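Local coordinates for PilY2 protein (Pseudomonas aeruginosa, PDB 3TDQ) that probably takes part in the biogenesis of type 4 fimbriae (pili), though its molecular role is not established, at residues 54-59 and 66-71; 14-19 and 45-50; 50-55 and 72-77. All coordinates share one frame; numbering follows the deposited sequence.

Contact 1: residues 54-59 and 66-71; sequences SYSGTV and ITDIYI
Ser54 and Tyr70 hold each other by two backbone bonds, and the one from Tyr70 N to Ser54 O (2.9 Å) is nearly straight, lying almost along the C=O axis. At the next hydrogen-bonded pair, Ser56 N gives its hydrogen to Asp68 O in the carbonyl plane. Ser56 O then takes two donors: Thr67 N at 2.9 Å in the carbonyl plane, and Asp68 N at 3.2 Å from 29° above it, a more bent bond. A water joins Ser56 OG to Thr67 OG1, and a second water joins Thr67 OG1 to Thr58 OG1. The carboxylate of Asp68 is held by salt bridges to Arg38 of its own chain and to Lys73 of the second subunit, which also binds Ser56 OG. On the face opposite Ser56 and Asp68, Tyr55 stands with CG in the crowded position between N and the carbonyl carbon (chi1 51°). Its ring obliquely crosses the tip of Ile66, CD1 to CD1 at 3.8 Å, while its CB rests against Ile69 CG1 at 3.9 Å. Gly57 CA passes 4.3 Å from Ile66 CA. With Thr67 and Asp68 both set against Ser56, this is a classic beta bulge in the antiparallel hairpin of strands 52-58 and 65-71.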
loop_
_atom_site.group_PDB
_atom_site.type_symbol
_atom_site.label_atom_id
_atom_site.label_comp_id
_atom_site.label_asym_id
_atom_site.label_seq_id
_atom_site.Cartn_x
_atom_site.Cartn_y
_atom_site.Cartn_z
ATOM N N SER A 54 5.634 4.034 0.530
ATOM C CA SER A 54 5.057 4.072 1.876
ATOM C C SER A 54 5.400 2.720 2.449
ATOM O O SER A 54 5.303 1.723 1.716
ATOM C CB SER A 54 3.553 4.316 1.854
ATOM O OG SER A 54 3.299 5.648 1.451
ATOM N N TYR A 55 5.879 2.654 3.702
ATOM C CA TYR A 55 6.295 1.351 4.234
ATOM C C TYR A 55 6.088 1.268 5.733
ATOM O O TYR A 55 6.026 2.290 6.419
ATOM C CB TYR A 55 7.783 1.054 3.880
ATOM C CG TYR A 55 8.715 2.182 4.260
ATOM C CD1 TYR A 55 9.291 2.240 5.526
ATOM C CD2 TYR A 55 8.938 3.251 3.393
ATOM C CE1 TYR A 55 10.093 3.313 5.909
ATOM C CE2 TYR A 55 9.719 4.344 3.775
ATOM C CZ TYR A 55 10.297 4.368 5.031
ATOM O OH TYR A 55 11.079 5.430 5.410
ATOM N N SER A 56 6.026 0.042 6.244
ATOM C CA SER A 56 5.900 -0.191 7.678
ATOM C C SER A 56 6.598 -1.481 8.026
ATOM O O SER A 56 6.863 -2.297 7.142
ATOM C CB SER A 56 4.431 -0.214 8.109
ATOM O OG SER A 56 3.694 -1.205 7.416
ATOM N N GLY A 57 6.937 -1.640 9.297
ATOM C CA GLY A 57 7.623 -2.839 9.734
ATOM C C GLY A 57 7.857 -2.904 11.222
ATOM O O GLY A 57 7.220 -2.184 11.994
ATOM N N THR A 58 8.826 -3.755 11.600
ATOM C CA THR A 58 9.197 -4.039 12.971
ATOM C C THR A 58 10.625 -3.599 13.194
ATOM O O THR A 58 11.500 -3.820 12.348
ATOM C CB THR A 58 9.007 -5.574 13.254
ATOM O OG1 THR A 58 7.632 -5.913 13.085
ATOM C CG2 THR A 58 9.409 -5.997 14.664
ATOM N N VAL A 59 10.853 -3.004 14.350
ATOM C CA VAL A 59 12.176 -2.576 14.786
ATOM C C VAL A 59 13.035 -3.844 15.020
ATOM O O VAL A 59 12.566 -4.806 15.633
ATOM C CB VAL A 59 12.079 -1.660 16.043
ATOM C CG1 VAL A 59 13.467 -1.282 16.558
ATOM C CG2 VAL A 59 11.256 -0.392 15.715
ATOM N N ILE A 66 11.247 -4.102 7.002
ATOM C CA ILE A 66 10.035 -3.662 6.313
ATOM C C ILE A 66 9.206 -4.915 6.028
ATOM O O ILE A 66 9.682 -5.829 5.337
ATOM C CB ILE A 66 10.351 -2.829 5.032
ATOM C CG1 ILE A 66 10.937 -1.441 5.405
ATOM C CG2 ILE A 66 9.075 -2.686 4.163
ATOM C CD1 ILE A 66 11.488 -0.613 4.215
ATOM N N THR A 67 7.977 -4.960 6.574
ATOM C CA THR A 67 7.083 -6.110 6.382
ATOM C C THR A 67 5.944 -5.759 5.425
ATOM O O THR A 67 5.190 -6.644 5.028
ATOM C CB THR A 67 6.533 -6.620 7.735
ATOM O OG1 THR A 67 5.823 -5.553 8.355
ATOM C CG2 THR A 67 7.638 -7.128 8.659
ATOM N N ASP A 68 5.839 -4.478 5.030
ATOM C CA ASP A 68 4.777 -3.993 4.130
ATOM C C ASP A 68 5.273 -2.770 3.377
ATOM O O ASP A 68 5.706 -1.802 4.008
ATOM C CB ASP A 68 3.497 -3.643 4.950
ATOM C CG ASP A 68 2.223 -3.423 4.129
ATOM O OD1 ASP A 68 2.270 -3.595 2.896
ATOM O OD2 ASP A 68 1.176 -3.101 4.730
ATOM N N ILE A 69 5.271 -2.817 2.039
ATOM C CA ILE A 69 5.743 -1.650 1.276
ATOM C C ILE A 69 4.879 -1.464 0.021
ATOM O O ILE A 69 4.584 -2.426 -0.685
ATOM C CB ILE A 69 7.269 -1.723 0.971
ATOM C CG1 ILE A 69 7.799 -0.420 0.304
ATOM C CG2 ILE A 69 7.660 -3.009 0.212
ATOM C CD1 ILE A 69 9.383 -0.219 0.420
ATOM N N TYR A 70 4.497 -0.201 -0.246
ATOM C CA TYR A 70 3.646 0.166 -1.364
ATOM C C TYR A 70 4.360 1.172 -2.266
ATOM O O TYR A 70 4.876 2.174 -1.783
ATOM C CB TYR A 70 2.316 0.742 -0.835
ATOM C CG TYR A 70 1.394 1.305 -1.899
ATOM C CD1 TYR A 70 0.458 0.493 -2.543
ATOM C CD2 TYR A 70 1.395 2.667 -2.203
ATOM C CE1 TYR A 70 -0.418 1.016 -3.501
ATOM C CE2 TYR A 70 0.521 3.199 -3.152
ATOM C CZ TYR A 70 -0.381 2.370 -3.804
ATOM O OH TYR A 70 -1.215 2.904 -4.765
ATOM N N ILE A 71 4.356 0.914 -3.577
ATOM C CA ILE A 71 4.961 1.824 -4.555
ATOM C C ILE A 71 3.871 2.762 -5.058
ATOM O O ILE A 71 2.853 2.300 -5.568
ATOM C CB ILE A 71 5.659 1.040 -5.702
ATOM C CG1 ILE A 71 6.799 0.113 -5.152
ATOM C CG2 ILE A 71 6.193 2.007 -6.785
ATOM C CD1 ILE A 71 7.187 -1.099 -6.100
HETATM O O HOH W 1 3.819 -3.700 8.506
HETATM O O HOH W 2 5.515 -5.787 11.127
#

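Contact 2: residues 14-19 and 45-50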
loop_
_atom_site.group_PDB
_atom_site.type_symbol
_atom_site.label_atom_id
_atom_site.label_comp_id
_atom_site.label_asym_id
_atom_site.label_seq_id
_atom_site.Cartn_x
_atom_site.Cartn_y
_atom_site.Cartn_z
ATOM N N PHE A 14 16.630 4.924 -3.127
ATOM C CA PHE A 14 17.838 5.373 -3.824
ATOM C C PHE A 14 18.632 4.177 -4.364
ATOM O O PHE A 14 19.244 4.278 -5.424
ATOM C CB PHE A 14 18.715 6.231 -2.902
ATOM C CG PHE A 14 18.213 7.659 -2.811
ATOM C CD1 PHE A 14 17.107 7.978 -2.028
ATOM C CD2 PHE A 14 18.850 8.683 -3.505
ATOM C CE1 PHE A 14 16.632 9.292 -1.961
ATOM C CE2 PHE A 14 18.382 9.998 -3.424
ATOM C CZ PHE A 14 17.270 10.289 -2.659
ATOM N N GLU A 15 18.564 3.039 -3.683
ATOM C CA GLU A 15 19.253 1.806 -4.076
ATOM C C GLU A 15 18.599 0.605 -3.453
ATOM O O GLU A 15 17.934 0.709 -2.421
ATOM C CB GLU A 15 20.751 1.820 -3.647
ATOM C CG GLU A 15 21.722 2.449 -4.632
ATOM C CD GLU A 15 21.601 2.073 -6.102
ATOM O OE1 GLU A 15 21.314 0.892 -6.417
ATOM O OE2 GLU A 15 21.788 2.982 -6.945
ATOM N N VAL A 16 18.821 -0.555 -4.081
ATOM C CA VAL A 16 18.353 -1.859 -3.644
ATOM C C VAL A 16 19.527 -2.823 -3.768
ATOM O O VAL A 16 20.167 -2.887 -4.831
ATOM C CB VAL A 16 17.128 -2.381 -4.439
ATOM C CG1 VAL A 16 16.553 -3.641 -3.785
ATOM C CG2 VAL A 16 16.052 -1.313 -4.586
ATOM N N GLN A 17 19.801 -3.571 -2.697
ATOM C CA GLN A 17 20.849 -4.587 -2.713
ATOM C C GLN A 17 20.165 -5.926 -2.483
ATOM O O GLN A 17 19.970 -6.330 -1.338
ATOM C CB GLN A 17 21.914 -4.274 -1.645
ATOM C CG GLN A 17 23.272 -4.740 -2.073
ATOM C CD GLN A 17 24.358 -3.840 -1.557
ATOM O OE1 GLN A 17 24.753 -3.946 -0.397
ATOM N NE2 GLN A 17 24.975 -3.075 -2.437
ATOM N N VAL A 18 19.699 -6.551 -3.570
ATOM C CA VAL A 18 18.933 -7.803 -3.513
ATOM C C VAL A 18 19.722 -8.929 -2.807
ATOM O O VAL A 18 19.130 -9.677 -2.025
ATOM C CB VAL A 18 18.359 -8.255 -4.886
ATOM C CG1 VAL A 18 17.413 -7.198 -5.465
ATOM C CG2 VAL A 18 19.454 -8.627 -5.885
ATOM N N GLU A 19 21.060 -8.976 -2.998
ATOM C CA GLU A 19 21.956 -9.988 -2.433
ATOM C C GLU A 19 22.033 -9.922 -0.907
ATOM O O GLU A 19 22.340 -10.936 -0.278
ATOM C CB GLU A 19 23.387 -9.850 -3.019
ATOM C CG GLU A 19 23.469 -9.912 -4.533
ATOM C CD GLU A 19 23.406 -8.615 -5.328
ATOM O OE1 GLU A 19 23.002 -7.573 -4.754
ATOM O OE2 GLU A 19 23.719 -8.658 -6.543
ATOM N N PHE A 45 12.205 -7.266 -5.248
ATOM C CA PHE A 45 12.452 -7.261 -6.685
ATOM C C PHE A 45 11.523 -6.317 -7.441
ATOM O O PHE A 45 11.701 -6.146 -8.643
ATOM C CB PHE A 45 12.359 -8.690 -7.249
ATOM C CG PHE A 45 13.460 -9.564 -6.694
ATOM C CD1 PHE A 45 14.733 -9.561 -7.266
ATOM C CD2 PHE A 45 13.233 -10.383 -5.589
ATOM C CE1 PHE A 45 15.760 -10.357 -6.737
ATOM C CE2 PHE A 45 14.262 -11.165 -5.049
ATOM C CZ PHE A 45 15.515 -11.162 -5.637
ATOM N N GLN A 46 10.591 -5.648 -6.742
ATOM C CA GLN A 46 9.658 -4.687 -7.337
ATOM C C GLN A 46 10.140 -3.249 -7.156
ATOM O O GLN A 46 9.980 -2.437 -8.075
ATOM C CB GLN A 46 8.253 -4.842 -6.725
ATOM C CG GLN A 46 7.613 -6.195 -7.024
ATOM C CD GLN A 46 7.532 -6.520 -8.497
ATOM O OE1 GLN A 46 6.768 -5.909 -9.259
ATOM N NE2 GLN A 46 8.248 -7.546 -8.913
ATOM N N VAL A 47 10.701 -2.918 -5.972
ATOM C CA VAL A 47 11.225 -1.574 -5.722
ATOM C C VAL A 47 12.482 -1.355 -6.570
ATOM O O VAL A 47 13.214 -2.297 -6.857
ATOM C CB VAL A 47 11.468 -1.241 -4.224
ATOM C CG1 VAL A 47 10.151 -1.229 -3.453
ATOM C CG2 VAL A 47 12.489 -2.180 -3.573
ATOM N N LYS A 48 12.673 -0.121 -7.036
ATOM C CA LYS A 48 13.818 0.255 -7.869
ATOM C C LYS A 48 14.319 1.620 -7.432
ATOM O O LYS A 48 13.522 2.369 -6.873
ATOM C CB LYS A 48 13.383 0.336 -9.378
ATOM C CG LYS A 48 12.779 -0.921 -10.009
ATOM C CD LYS A 48 13.808 -2.014 -10.250
ATOM C CE LYS A 48 13.168 -3.310 -10.676
ATOM N NZ LYS A 48 14.150 -4.426 -10.651
ATOM N N PRO A 49 15.556 2.038 -7.789
ATOM C CA PRO A 49 15.946 3.446 -7.546
ATOM C C PRO A 49 14.933 4.378 -8.221
ATOM O O PRO A 49 14.557 4.137 -9.366
ATOM C CB PRO A 49 17.326 3.548 -8.210
ATOM C CG PRO A 49 17.844 2.126 -8.226
ATOM C CD PRO A 49 16.632 1.288 -8.479
ATOM N N GLY A 50 14.427 5.351 -7.482
ATOM C CA GLY A 50 13.407 6.266 -7.979
ATOM C C GLY A 50 11.998 5.913 -7.530
ATOM O O GLY A 50 11.100 6.744 -7.681
#
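Val18 and Phe45 meet at about a right angle: the valine meets the ring obliquely at CE1, with Val18 CG1 3.8 Å from Phe45 CE1 and its CB equally near that carbon. Val18 CG1 lies anti to the carbonyl carbon (chi1 -60°), and Phe45 CG takes the same position (chi1 -65°), which swings the ring across to the valine. Val16 points toward the loop and sends CG2 into it. That methyl crosses Val47 at roughly a right angle, 3.8 Å from Val47 CG2, and lies just as close to the carbonyl oxygen Val47 O. Behind Val47, strand 65-71 supplies Ile69 and Ile71, so this valine carries the contact into the interior, whereas Phe45 and Pro49 remain at the surface. At the far end the pyrrolidine of Pro49 sits by the backbone of strand 6-17, its CB 3.5 Å from Phe14 O. Glu15, bent at chi2 (-46°), brings OE1 to 4.1 Å from Pro49 CG, a loose oblique crossing. Phe14 and Glu15 both pair with Asp24 of the neighbouring strand, a classic beta bulge. The contact is mainly van der Waals packing of loop 45-50 along the end of strand 6-17 in the antiparallel sheet.

Contact 3: residues 50-55 and 72-77; sequences GSVVSY and HKQMSE
His72 is gripped at two points by strand 52-58. Its backbone N donates to Val52 O at 2.8 Å, a nearly straight bond (164°) lying in the carbonyl plane. Its ring, with CG anti to the carbonyl carbon (chi1 -68°), turns back along the strand so that NE2 meets Ser54 OG in the ring plane at 2.6 Å; either atom may be the donor. This bond should hold the rotation of the imidazole, and Val52 O lies at the ring edge. A water bridges Val52 N and His72 O, accepting from the first and donating to the second (2.7 Å from His72 O). The Val52-His72 bond follows the Ser54-Tyr70 pair along the antiparallel hairpin 52-58/65-71, two residues on, and the chain then leaves through a type I beta turn, Lys73 to Ser76, closed by Ser76 N to Lys73 O. Val52 CG1 lies against His72 CB at 3.9 Å, and its CG2 against the amide of Gln74, 3.6 Å from NE2, the side chains crossing at about a right angle. Gln74 OE1 binds a glycerol, probably from the crystallisation liquor. Lys73 NZ makes a salt bridge to Asp68 and a hydrogen bond to Ser56 of the second subunit, and its backbone N bonds to Glu8 of that subunit.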
loop_
_atom_site.group_PDB
_atom_site.type_symbol
_atom_site.label_atom_id
_atom_site.label_comp_id
_atom_site.label_asym_id
_atom_site.label_seq_id
_atom_site.Cartn_x
_atom_site.Cartn_y
_atom_site.Cartn_z
ATOM N N GLY A 50 14.427 5.351 -7.482
ATOM C CA GLY A 50 13.407 6.266 -7.979
ATOM C C GLY A 50 11.998 5.913 -7.530
ATOM O O GLY A 50 11.100 6.744 -7.681
ATOM N N SER A 51 11.769 4.688 -6.978
ATOM C CA SER A 51 10.425 4.320 -6.493
ATOM C C SER A 51 10.032 5.207 -5.326
ATOM O O SER A 51 10.846 5.444 -4.422
ATOM C CB SER A 51 10.349 2.853 -6.059
ATOM O OG SER A 51 10.626 1.950 -7.113
ATOM N N VAL A 52 8.794 5.712 -5.353
ATOM C CA VAL A 52 8.270 6.529 -4.265
ATOM C C VAL A 52 7.482 5.540 -3.414
ATOM O O VAL A 52 6.636 4.829 -3.956
ATOM C CB VAL A 52 7.445 7.739 -4.776
ATOM C CG1 VAL A 52 6.681 8.407 -3.635
ATOM C CG2 VAL A 52 8.336 8.741 -5.507
ATOM N N VAL A 53 7.800 5.432 -2.114
ATOM C CA VAL A 53 7.197 4.363 -1.289
ATOM C C VAL A 53 6.627 4.800 0.048
ATOM O O VAL A 53 7.071 5.779 0.625
ATOM C CB VAL A 53 8.256 3.257 -1.023
ATOM C CG1 VAL A 53 8.545 2.435 -2.287
ATOM C CG2 VAL A 53 9.555 3.837 -0.406
ATOM N N SER A 54 5.634 4.034 0.530
ATOM C CA SER A 54 5.057 4.072 1.876
ATOM C C SER A 54 5.400 2.720 2.449
ATOM O O SER A 54 5.303 1.723 1.716
ATOM C CB SER A 54 3.553 4.316 1.854
ATOM O OG SER A 54 3.299 5.648 1.451
ATOM N N TYR A 55 5.879 2.654 3.702
ATOM C CA TYR A 55 6.295 1.351 4.234
ATOM C C TYR A 55 6.088 1.268 5.733
ATOM O O TYR A 55 6.026 2.290 6.419
ATOM C CB TYR A 55 7.783 1.054 3.880
ATOM C CG TYR A 55 8.715 2.182 4.260
ATOM C CD1 TYR A 55 9.291 2.240 5.526
ATOM C CD2 TYR A 55 8.938 3.251 3.393
ATOM C CE1 TYR A 55 10.093 3.313 5.909
ATOM C CE2 TYR A 55 9.719 4.344 3.775
ATOM C CZ TYR A 55 10.297 4.368 5.031
ATOM O OH TYR A 55 11.079 5.430 5.410
ATOM N N HIS A 72 4.077 4.070 -4.889
ATOM C CA HIS A 72 3.172 5.113 -5.374
ATOM C C HIS A 72 3.279 5.192 -6.889
ATOM O O HIS A 72 4.390 5.274 -7.433
ATOM C CB HIS A 72 3.500 6.457 -4.716
ATOM C CG HIS A 72 3.184 6.469 -3.259
ATOM N ND1 HIS A 72 1.957 6.898 -2.793
ATOM C CD2 HIS A 72 3.901 5.995 -2.218
ATOM C CE1 HIS A 72 1.987 6.721 -1.476
ATOM N NE2 HIS A 72 3.145 6.197 -1.085
ATOM N N LYS A 73 2.123 5.163 -7.571
ATOM C CA LYS A 73 2.082 5.197 -9.037
ATOM C C LYS A 73 1.875 6.618 -9.529
ATOM O O LYS A 73 0.793 6.972 -9.991
ATOM C CB LYS A 73 0.995 4.252 -9.586
ATOM C CG LYS A 73 1.471 2.808 -9.591
ATOM C CD LYS A 73 0.866 2.129 -8.449
ATOM C CE LYS A 73 1.495 0.842 -8.009
ATOM N NZ LYS A 73 0.950 0.544 -6.634
ATOM N N GLN A 74 2.910 7.431 -9.391
ATOM C CA GLN A 74 2.912 8.863 -9.748
ATOM C C GLN A 74 2.654 9.102 -11.238
ATOM O O GLN A 74 2.130 10.157 -11.593
ATOM C CB GLN A 74 4.236 9.524 -9.344
ATOM C CG GLN A 74 4.391 9.665 -7.818
ATOM C CD GLN A 74 5.602 10.461 -7.447
ATOM O OE1 GLN A 74 6.553 10.605 -8.232
ATOM N NE2 GLN A 74 5.598 10.990 -6.235
HETATM N N MSE A 75 2.958 8.108 -12.082
HETATM C CA MSE A 75 2.752 8.179 -13.532
HETATM C C MSE A 75 1.334 7.776 -13.952
HETATM O O MSE A 75 0.950 8.017 -15.103
HETATM C CB MSE A 75 3.790 7.338 -14.259
HETATM C CG MSE A 75 5.200 7.908 -14.094
HETATM SE SE MSE A 75 6.521 7.021 -15.217
HETATM C CE MSE A 75 6.509 5.246 -14.385
ATOM N N SER A 76 0.537 7.194 -13.033
ATOM C CA SER A 76 -0.857 6.870 -13.362
ATOM C C SER A 76 -1.719 8.109 -13.167
ATOM O O SER A 76 -1.355 8.993 -12.392
ATOM C CB SER A 76 -1.375 5.722 -12.487
ATOM O OG SER A 76 -0.771 4.494 -12.866
ATOM N N GLU A 77 -2.879 8.155 -13.828
ATOM C CA GLU A 77 -3.875 9.205 -13.653
ATOM C C GLU A 77 -4.335 9.184 -12.200
ATOM O O GLU A 77 -4.527 8.106 -11.627
ATOM C CB GLU A 77 -5.038 8.994 -14.619
ATOM C CG GLU A 77 -4.653 9.390 -16.041
ATOM C CD GLU A 77 -5.794 9.578 -17.024
ATOM O OE1 GLU A 77 -6.968 9.588 -16.586
ATOM O OE2 GLU A 77 -5.509 9.758 -18.232
HETATM O O HOH W 3 7.074 5.332 -7.601
#

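Overall arrangement
The three contacts lie at the corners of a triangle, their centres each about 14 Å from the others. Contact 2 comes first along the chain; contacts 1 and 3 both start on strand 52-58, sharing Ser54 and Tyr55, and contact 2 shares Gly50 with contact 3. Strand 52-58 lies between 6-17 and 65-71 in the antiparallel sheet, so all three reach the same sheet. Ile69, Ile71, Val47 and Val53 pack together where the contacts meet, joining hairpin and loop into one interior. Contacts 1 and 3 also touch the second subunit, where Glu77 extends the sheet by a parallel ladder, whereas contact 2 touches no other chain of the assembly.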